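Local coordinates for intimin (Escherichia coli, PDB 1F00), which mediates cell adhesion and binds a receptor, probably through its C-terminal C-type lectin-like domain carried on a rod of immunoglobulin-like domains, at residues A[94-100]-A[128-133]; A[105-109]-A[224-230]; A[116-120]-A[220-224]. All blocks are in the same frame, centred on the assembly; numbering follows the deposited sequence.

Contact 1. Residues A[94-100]-A[128-133]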
loop_
_atom_site.group_PDB
_atom_site.type_symbol
_atom_site.label_atom_id
_atom_site.label_comp_id
_atom_site.label_asym_id
_atom_site.label_seq_id
_atom_site.Cartn_x
_atom_site.Cartn_y
_atom_site.Cartn_z
ATOM N N PHE A 94 6.365 -18.046 -3.404
ATOM C CA PHE A 94 5.737 -17.159 -2.439
ATOM C C PHE A 94 4.337 -16.763 -2.874
ATOM O O PHE A 94 4.046 -16.654 -4.068
ATOM C CB PHE A 94 6.598 -15.903 -2.239
ATOM C CG PHE A 94 7.915 -16.169 -1.553
ATOM C CD1 PHE A 94 7.964 -16.410 -0.186
ATOM C CD2 PHE A 94 9.105 -16.186 -2.278
ATOM C CE1 PHE A 94 9.180 -16.664 0.454
ATOM C CE2 PHE A 94 10.324 -16.440 -1.654
ATOM C CZ PHE A 94 10.362 -16.681 -0.279
ATOM N N THR A 95 3.466 -16.565 -1.892
ATOM C CA THR A 95 2.095 -16.158 -2.154
ATOM C C THR A 95 2.106 -14.836 -2.919
ATOM O O THR A 95 3.070 -14.078 -2.844
ATOM C CB THR A 95 1.325 -15.961 -0.834
ATOM O OG1 THR A 95 1.069 -17.241 -0.238
ATOM C CG2 THR A 95 0.015 -15.235 -1.071
ATOM N N THR A 96 1.031 -14.581 -3.657
ATOM C CA THR A 96 0.875 -13.351 -4.427
ATOM C C THR A 96 0.893 -12.133 -3.501
ATOM O O THR A 96 0.164 -12.095 -2.509
ATOM C CB THR A 96 -0.470 -13.341 -5.172
ATOM O OG1 THR A 96 -0.566 -14.502 -6.002
ATOM C CG2 THR A 96 -0.595 -12.089 -6.033
ATOM N N LEU A 97 1.728 -11.149 -3.822
ATOM C CA LEU A 97 1.806 -9.931 -3.026
ATOM C C LEU A 97 0.508 -9.164 -3.265
ATOM O O LEU A 97 0.089 -8.967 -4.408
ATOM C CB LEU A 97 3.009 -9.082 -3.450
ATOM C CG LEU A 97 3.291 -7.848 -2.584
ATOM C CD1 LEU A 97 3.462 -8.267 -1.121
ATOM C CD2 LEU A 97 4.540 -7.143 -3.094
ATOM N N THR A 98 -0.116 -8.724 -2.182
ATOM C CA THR A 98 -1.387 -8.025 -2.267
ATOM C C THR A 98 -1.520 -6.922 -1.221
ATOM O O THR A 98 -0.957 -7.012 -0.132
ATOM C CB THR A 98 -2.552 -9.024 -2.042
ATOM O OG1 THR A 98 -2.527 -10.026 -3.069
ATOM C CG2 THR A 98 -3.891 -8.311 -2.063
ATOM N N ILE A 99 -2.266 -5.879 -1.567
ATOM C CA ILE A 99 -2.526 -4.804 -0.623
ATOM C C ILE A 99 -3.988 -4.969 -0.211
ATOM O O ILE A 99 -4.888 -4.978 -1.060
ATOM C CB ILE A 99 -2.311 -3.409 -1.251
ATOM C CG1 ILE A 99 -0.817 -3.182 -1.493
ATOM C CG2 ILE A 99 -2.862 -2.323 -0.318
ATOM C CD1 ILE A 99 -0.490 -1.884 -2.230
ATOM N N ASP A 100 -4.208 -5.129 1.092
ATOM C CA ASP A 100 -5.544 -5.313 1.661
ATOM C C ASP A 100 -6.278 -3.977 1.548
ATOM O O ASP A 100 -6.601 -3.343 2.556
ATOM C CB ASP A 100 -5.399 -5.740 3.130
ATOM C CG ASP A 100 -6.704 -6.209 3.746
ATOM O OD1 ASP A 100 -6.705 -6.483 4.970
ATOM O OD2 ASP A 100 -7.720 -6.308 3.020
ATOM N N LYS A 128 -2.032 -2.220 4.516
ATOM C CA LYS A 128 -1.454 -3.512 4.857
ATOM C C LYS A 128 -1.260 -4.380 3.629
ATOM O O LYS A 128 -2.161 -4.533 2.804
ATOM C CB LYS A 128 -2.331 -4.256 5.871
ATOM C CG LYS A 128 -2.110 -3.839 7.317
ATOM C CD LYS A 128 -0.691 -4.157 7.780
ATOM C CE LYS A 128 -0.457 -3.698 9.215
ATOM N NZ LYS A 128 -0.660 -2.222 9.370
ATOM N N ALA A 129 -0.064 -4.940 3.516
ATOM C CA ALA A 129 0.271 -5.820 2.408
ATOM C C ALA A 129 0.368 -7.230 2.963
ATOM O O ALA A 129 0.565 -7.421 4.163
ATOM C CB ALA A 129 1.605 -5.407 1.793
ATOM N N SER A 130 0.214 -8.216 2.089
ATOM C CA SER A 130 0.309 -9.611 2.486
ATOM C C SER A 130 0.855 -10.383 1.301
ATOM O O SER A 130 0.682 -9.972 0.150
ATOM C CB SER A 130 -1.065 -10.162 2.880
ATOM O OG SER A 130 -1.990 -10.029 1.817
ATOM N N GLY A 131 1.522 -11.496 1.580
ATOM C CA GLY A 131 2.080 -12.292 0.505
ATOM C C GLY A 131 3.550 -11.993 0.308
ATOM O O GLY A 131 4.147 -11.258 1.091
ATOM N N GLY A 132 4.133 -12.549 -0.748
ATOM C CA GLY A 132 5.543 -12.334 -0.998
ATOM C C GLY A 132 6.302 -12.975 0.148
ATOM O O GLY A 132 5.760 -13.843 0.828
ATOM N N ASN A 133 7.539 -12.552 0.379
ATOM C CA ASN A 133 8.331 -13.124 1.462
ATOM C C ASN A 133 8.159 -12.354 2.769
ATOM O O ASN A 133 8.900 -12.568 3.729
ATOM C CB ASN A 133 9.807 -13.172 1.066
ATOM C CG ASN A 133 10.439 -11.801 1.003
ATOM O OD1 ASN A 133 9.752 -10.778 1.050
ATOM N ND2 ASN A 133 11.757 -11.773 0.889
HETATM O O HOH W 1 -4.503 -1.927 3.878
#

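Contact 2. Residues A[105-109]-A[224-230]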
loop_
_atom_site.group_PDB
_atom_site.type_symbol
_atom_site.label_atom_id
_atom_site.label_comp_id
_atom_site.label_asym_id
_atom_site.label_seq_id
_atom_site.Cartn_x
_atom_site.Cartn_y
_atom_site.Cartn_z
ATOM N N GLU A 105 -6.779 1.285 7.127
ATOM C CA GLU A 105 -6.995 1.718 8.501
ATOM C C GLU A 105 -6.769 3.192 8.838
ATOM O O GLU A 105 -5.692 3.739 8.612
ATOM C CB GLU A 105 -6.135 0.850 9.428
ATOM C CG GLU A 105 -6.125 1.294 10.880
ATOM C CD GLU A 105 -5.166 0.482 11.723
ATOM O OE1 GLU A 105 -3.985 0.363 11.338
ATOM O OE2 GLU A 105 -5.590 -0.034 12.774
ATOM N N ILE A 106 -7.804 3.823 9.385
ATOM C CA ILE A 106 -7.729 5.215 9.814
ATOM C C ILE A 106 -6.857 5.205 11.069
ATOM O O ILE A 106 -7.249 4.644 12.097
ATOM C CB ILE A 106 -9.118 5.760 10.189
ATOM C CG1 ILE A 106 -10.079 5.580 9.012
ATOM C CG2 ILE A 106 -9.006 7.228 10.605
ATOM C CD1 ILE A 106 -9.671 6.334 7.774
ATOM N N VAL A 107 -5.687 5.827 10.986
ATOM C CA VAL A 107 -4.744 5.836 12.102
ATOM C C VAL A 107 -5.296 6.340 13.435
ATOM O O VAL A 107 -4.996 5.774 14.490
ATOM C CB VAL A 107 -3.466 6.646 11.728
ATOM C CG1 VAL A 107 -2.590 6.870 12.956
ATOM C CG2 VAL A 107 -2.676 5.891 10.669
ATOM N N GLY A 108 -6.108 7.387 13.398
ATOM C CA GLY A 108 -6.639 7.925 14.637
ATOM C C GLY A 108 -7.695 7.093 15.344
ATOM O O GLY A 108 -7.755 7.086 16.576
ATOM N N THR A 109 -8.514 6.381 14.575
ATOM C CA THR A 109 -9.606 5.587 15.129
ATOM C C THR A 109 -9.491 4.066 15.033
ATOM O O THR A 109 -10.151 3.345 15.788
ATOM C CB THR A 109 -10.928 5.982 14.467
ATOM O OG1 THR A 109 -10.892 5.605 13.084
ATOM C CG2 THR A 109 -11.140 7.485 14.570
ATOM N N TRP A 224 -12.315 10.776 10.180
ATOM C CA TRP A 224 -10.983 10.746 10.769
ATOM C C TRP A 224 -10.846 10.708 12.287
ATOM O O TRP A 224 -9.777 10.379 12.795
ATOM C CB TRP A 224 -10.174 11.935 10.240
ATOM C CG TRP A 224 -10.074 11.915 8.765
ATOM C CD1 TRP A 224 -10.921 12.514 7.873
ATOM C CD2 TRP A 224 -9.135 11.168 7.992
ATOM N NE1 TRP A 224 -10.566 12.176 6.581
ATOM C CE2 TRP A 224 -9.472 11.352 6.629
ATOM C CE3 TRP A 224 -8.041 10.354 8.319
ATOM C CZ2 TRP A 224 -8.753 10.752 5.596
ATOM C CZ3 TRP A 224 -7.326 9.756 7.289
ATOM C CH2 TRP A 224 -7.685 9.958 5.943
ATOM N N GLY A 225 -11.906 11.045 13.010
ATOM C CA GLY A 225 -11.807 11.069 14.459
ATOM C C GLY A 225 -11.034 12.305 14.901
ATOM O O GLY A 225 -10.686 13.151 14.074
ATOM N N ALA A 226 -10.759 12.416 16.199
ATOM C CA ALA A 226 -10.031 13.564 16.742
ATOM C C ALA A 226 -8.753 13.878 15.948
ATOM O O ALA A 226 -7.857 13.045 15.846
ATOM C CB ALA A 226 -9.693 13.313 18.210
ATOM N N ALA A 227 -8.671 15.092 15.409
ATOM C CA ALA A 227 -7.526 15.505 14.601
ATOM C C ALA A 227 -6.161 15.400 15.268
ATOM O O ALA A 227 -5.168 15.116 14.596
ATOM C CB ALA A 227 -7.729 16.933 14.099
ATOM N N ASN A 228 -6.096 15.631 16.577
ATOM C CA ASN A 228 -4.809 15.589 17.259
ATOM C C ASN A 228 -4.233 14.193 17.457
ATOM O O ASN A 228 -3.265 14.011 18.192
ATOM C CB ASN A 228 -4.875 16.339 18.596
ATOM C CG ASN A 228 -5.856 15.729 19.572
ATOM O OD1 ASN A 228 -5.889 16.112 20.739
ATOM N ND2 ASN A 228 -6.657 14.783 19.108
ATOM N N LYS A 229 -4.836 13.209 16.797
ATOM C CA LYS A 229 -4.345 11.839 16.857
ATOM C C LYS A 229 -3.308 11.718 15.747
ATOM O O LYS A 229 -2.529 10.766 15.702
ATOM C CB LYS A 229 -5.480 10.844 16.614
ATOM C CG LYS A 229 -6.362 10.621 17.826
ATOM C CD LYS A 229 -5.595 9.919 18.930
ATOM C CE LYS A 229 -6.485 9.695 20.141
ATOM N NZ LYS A 229 -7.763 9.033 19.750
ATOM N N TYR A 230 -3.314 12.702 14.852
ATOM C CA TYR A 230 -2.383 12.731 13.737
ATOM C C TYR A 230 -1.181 13.610 14.067
ATOM O O TYR A 230 -1.321 14.701 14.616
ATOM C CB TYR A 230 -3.101 13.213 12.473
ATOM C CG TYR A 230 -4.284 12.326 12.153
ATOM C CD1 TYR A 230 -5.570 12.670 12.564
ATOM C CD2 TYR A 230 -4.094 11.080 11.556
ATOM C CE1 TYR A 230 -6.639 11.785 12.401
ATOM C CE2 TYR A 230 -5.152 10.192 11.389
ATOM C CZ TYR A 230 -6.419 10.547 11.819
ATOM O OH TYR A 230 -7.447 9.643 11.700
HETATM O O HOH W 2 -9.723 8.979 17.884
#

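Contact 3. Residues A[116-120]-A[220-224]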
loop_
_atom_site.group_PDB
_atom_site.type_symbol
_atom_site.label_atom_id
_atom_site.label_comp_id
_atom_site.label_asym_id
_atom_site.label_seq_id
_atom_site.Cartn_x
_atom_site.Cartn_y
_atom_site.Cartn_z
ATOM N N PRO A 116 -11.317 7.403 2.740
ATOM C CA PRO A 116 -12.351 8.445 2.732
ATOM C C PRO A 116 -12.188 9.356 1.513
ATOM O O PRO A 116 -11.080 9.500 0.989
ATOM C CB PRO A 116 -12.099 9.192 4.044
ATOM C CG PRO A 116 -11.515 8.137 4.929
ATOM C CD PRO A 116 -10.555 7.428 4.001
ATOM N N THR A 117 -13.290 9.951 1.060
ATOM C CA THR A 117 -13.261 10.853 -0.088
ATOM C C THR A 117 -13.218 12.305 0.376
ATOM O O THR A 117 -13.269 13.232 -0.434
ATOM C CB THR A 117 -14.482 10.656 -0.989
ATOM O OG1 THR A 117 -15.674 10.854 -0.225
ATOM C CG2 THR A 117 -14.478 9.253 -1.583
ATOM N N VAL A 118 -13.154 12.482 1.695
ATOM C CA VAL A 118 -13.041 13.799 2.323
ATOM C C VAL A 118 -11.776 13.656 3.159
ATOM O O VAL A 118 -11.700 12.802 4.044
ATOM C CB VAL A 118 -14.243 14.111 3.237
ATOM C CG1 VAL A 118 -14.080 15.486 3.863
ATOM C CG2 VAL A 118 -15.525 14.060 2.428
ATOM N N TRP A 119 -10.770 14.471 2.872
ATOM C CA TRP A 119 -9.505 14.340 3.585
ATOM C C TRP A 119 -9.120 15.446 4.537
ATOM O O TRP A 119 -9.057 16.613 4.152
ATOM C CB TRP A 119 -8.328 14.233 2.613
ATOM C CG TRP A 119 -8.348 13.140 1.604
ATOM C CD1 TRP A 119 -9.220 12.096 1.514
ATOM C CD2 TRP A 119 -7.414 12.981 0.531
ATOM N NE1 TRP A 119 -8.886 11.291 0.445
ATOM C CE2 TRP A 119 -7.780 11.815 -0.176
ATOM C CE3 TRP A 119 -6.299 13.715 0.101
ATOM C CZ2 TRP A 119 -7.072 11.364 -1.296
ATOM C CZ3 TRP A 119 -5.594 13.266 -1.013
ATOM C CH2 TRP A 119 -5.987 12.100 -1.699
ATOM N N LEU A 120 -8.846 15.075 5.779
ATOM C CA LEU A 120 -8.343 16.046 6.730
ATOM C C LEU A 120 -6.906 16.142 6.205
ATOM O O LEU A 120 -6.246 15.112 6.044
ATOM C CB LEU A 120 -8.336 15.457 8.143
ATOM C CG LEU A 120 -7.610 16.266 9.220
ATOM C CD1 LEU A 120 -8.269 17.631 9.376
ATOM C CD2 LEU A 120 -7.653 15.499 10.542
ATOM N N VAL A 220 -16.206 15.297 8.741
ATOM C CA VAL A 220 -14.758 15.156 8.725
ATOM C C VAL A 220 -14.344 14.335 9.955
ATOM O O VAL A 220 -13.563 13.392 9.849
ATOM C CB VAL A 220 -14.067 16.538 8.779
ATOM C CG1 VAL A 220 -12.555 16.364 8.850
ATOM C CG2 VAL A 220 -14.454 17.362 7.542
ATOM N N PHE A 221 -14.868 14.709 11.119
ATOM C CA PHE A 221 -14.568 14.007 12.369
ATOM C C PHE A 221 -15.064 12.559 12.267
ATOM O O PHE A 221 -14.411 11.628 12.736
ATOM C CB PHE A 221 -15.259 14.706 13.544
ATOM C CG PHE A 221 -14.951 14.088 14.884
ATOM C CD1 PHE A 221 -13.832 14.483 15.607
ATOM C CD2 PHE A 221 -15.759 13.081 15.400
ATOM C CE1 PHE A 221 -13.517 13.880 16.834
ATOM C CE2 PHE A 221 -15.455 12.468 16.625
ATOM C CZ PHE A 221 -14.332 12.868 17.340
ATOM N N LYS A 222 -16.221 12.382 11.642
ATOM C CA LYS A 222 -16.810 11.057 11.459
ATOM C C LYS A 222 -15.831 10.123 10.747
ATOM O O LYS A 222 -15.667 8.958 11.121
ATOM C CB LYS A 222 -18.094 11.177 10.635
ATOM C CG LYS A 222 -18.826 9.866 10.417
ATOM C CD LYS A 222 -20.037 10.049 9.497
ATOM C CE LYS A 222 -20.974 11.143 10.008
ATOM N NZ LYS A 222 -21.441 10.901 11.404
ATOM N N ALA A 223 -15.164 10.643 9.727
ATOM C CA ALA A 223 -14.218 9.836 8.969
ATOM C C ALA A 223 -12.842 9.693 9.618
ATOM O O ALA A 223 -12.269 8.606 9.612
ATOM C CB ALA A 223 -14.063 10.409 7.559
ATOM N N TRP A 224 -12.315 10.776 10.180
ATOM C CA TRP A 224 -10.983 10.746 10.769
ATOM C C TRP A 224 -10.846 10.708 12.287
ATOM O O TRP A 224 -9.777 10.379 12.795
ATOM C CB TRP A 224 -10.174 11.935 10.240
ATOM C CG TRP A 224 -10.074 11.915 8.765
ATOM C CD1 TRP A 224 -10.921 12.514 7.873
ATOM C CD2 TRP A 224 -9.135 11.168 7.992
ATOM N NE1 TRP A 224 -10.566 12.176 6.581
ATOM C CE2 TRP A 224 -9.472 11.352 6.629
ATOM C CE3 TRP A 224 -8.041 10.354 8.319
ATOM C CZ2 TRP A 224 -8.753 10.752 5.596
ATOM C CZ3 TRP A 224 -7.326 9.756 7.289
ATOM C CH2 TRP A 224 -7.685 9.958 5.943
#

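Contact 1. Residues A[94-100]-A[128-133]
T98 and I99 pair with S130 and A129 as a short antiparallel ladder in an immunoglobulin-like sheet, where strand 98-99 lies along the end of strand 124-130. T98 and S130 form the hydrogen-bonded pair, with T98 N to S130 O and S130 N to T98 O both 2.8 Å. I99 and A129, the non-hydrogen-bonded pair, put their side chains on the sheet's inner face, and D100 N closes the ladder on K128 O at 2.7 Å.

The tight part is this inner face and the glycine turn beyond it. L97 swings CG anti to the backbone N (chi1 -173°), which lays CD1 over the other strand, 3.5 Å from S130 O; L97 also packs on V167 and A175, while I99 packs on W138 and Y177. Such compact aliphatic groups suit a sandwich interior. G131 has no CB to collide with T96 O, so its CA comes 3.6 Å from that oxygen. G132 has a positive phi (65°), which glycine adopts readily, and its N donates to T95 O. Q173 also reaches in, bonding T95 O and L97 N.

The outer face is looser and faces solvent. T98 and S130 lie across from each other there, CB to OG 4.0 Å, and their small hydroxyl side chains suit an exposed strand surface. K128 turns its end away from the partner strand. A water joins the margin, donating to D100 O and accepting from K128 N.

F94 ends strand 91-94 of the preceding domain's sheet and reaches over to the loop. Its ring takes a CH-pi contact over one face: N133 CB stands 3.9 Å from the ring centroid, 22° off the normal, while N133 ND2 turns away to S170 OG.

Contact 2. Residues A[105-109]-A[224-230]
The hydroxyl of Y230 is gripped twice: it accepts from G108 N, OH to N 3.1 Å, and donates to W224 O, OH to O 2.7 Å. The first bond is bent, 140° at the hydrogen; the second uses a lone pair of the W224 carbonyl, in its plane. One phenol thus ties the turn after strand 104-106 to the carbonyl at the end of helix 214-224, and two partners satisfy an oxygen carried by a buried side chain.

Around this bridge the packing is close. I106, with CG2 anti to its backbone N, lays that methyl at the edge of the Y230 ring and against W224 CE3, 4.0 Å away. Its other arm ends in CD1, above one face of the W224 indole near the rim, so a branched aliphatic residue serves both aromatics. V107 adds its CB, 3.9 Å from Y230 CE2.

Two glycines suit the crowded backbone. G108 brings its CA 3.7 Å from K229 CB, and G225, with a phi of 75° where the chain leaves the helix, lets T109 CG2 come within 3.6 Å of its CA. On the solvent side, the long bent chain of K229 allows NZ to reach G108 O through a water.

This junction lies between the immunoglobulin-like and lectin-like parts: strand 124-130 adjoins V107 and Y230 through Q124, while L120 of strand 118-120 packs against W224 and Y230, next to the C-terminal end of helix 214-224.

Contact 3. Residues A[116-120]-A[220-224]
The W224 indole lies between P116 and L120. P116 CG stands 3.7 Å above the ring plane, out past the CZ2 rim. On the opposite face lies the start of L120, with its backbone N near the rim and CB making a CH-pi contact 4.0 Å from the centroid of the five-membered ring, 16° off the normal. At the edge, NE1 donates to V118 O, 2.8 Å away in a nearly straight bond (169°) that lies in the ring plane. A flat, broad residue with a single polar edge atom suits this slot, in which the side chain leaves the helix and enters beside a strand.

The second indole, W119, points to the other side of strand 118-120, yet its CD1 comes 4.3 Å from W224 CZ2. Its NE1 donates to P116 O, 2.9 Å away, in a bent bond within 116-120 that helps set the rotation of its ring.

Farther up the helix the contact is purely apolar. V118 CG1, anti to its backbone N, meets V220 CG2 at 4.1 Å, the side chains crossing at about a right angle. P116 CB rests on A223 CB at 4.2 Å; the small alanine lets the proline approach the helix.

Helix 214-224 belongs to the C-type lectin-like domain. Strand 118-120, an edge strand of its three-stranded sheet, runs parallel to strand 184-190, W119 pairing with S184 and I186, and the helix packs across it, 79° between the short axes. V118 O is directed to the side where the helix lies, so the indole N-H satisfies a carbonyl at the sheet's margin. The chemistry implies division of labour: greasy surfaces supply the packing, while one directional bond fixes the rotation of W224 and buries NE1 without leaving it unpaired.

From the N terminus the chain passes out of strand 91-94 and opens contact 1, then contact 2 at 105-109 and contact 3 at 116-120. Contact 1 closes first, at 128-133, and so crosses both others, whose partners lie far ahead in the lectin-like domain. Helix 214-224 then closes contact 3, and the loop that follows it closes contact 2, so contact 3 sits within the larger loop. The two share W224: contact 2 ties the immunoglobulin-like and lectin-like domains together, and contact 3 fastens strand 118-120, in the sheet with 184-190, to the helix. Contact 1 lies on the same sheet as strand 104-106 of contact 2, its centre about 26 Å from that contact's, toward the preceding domain.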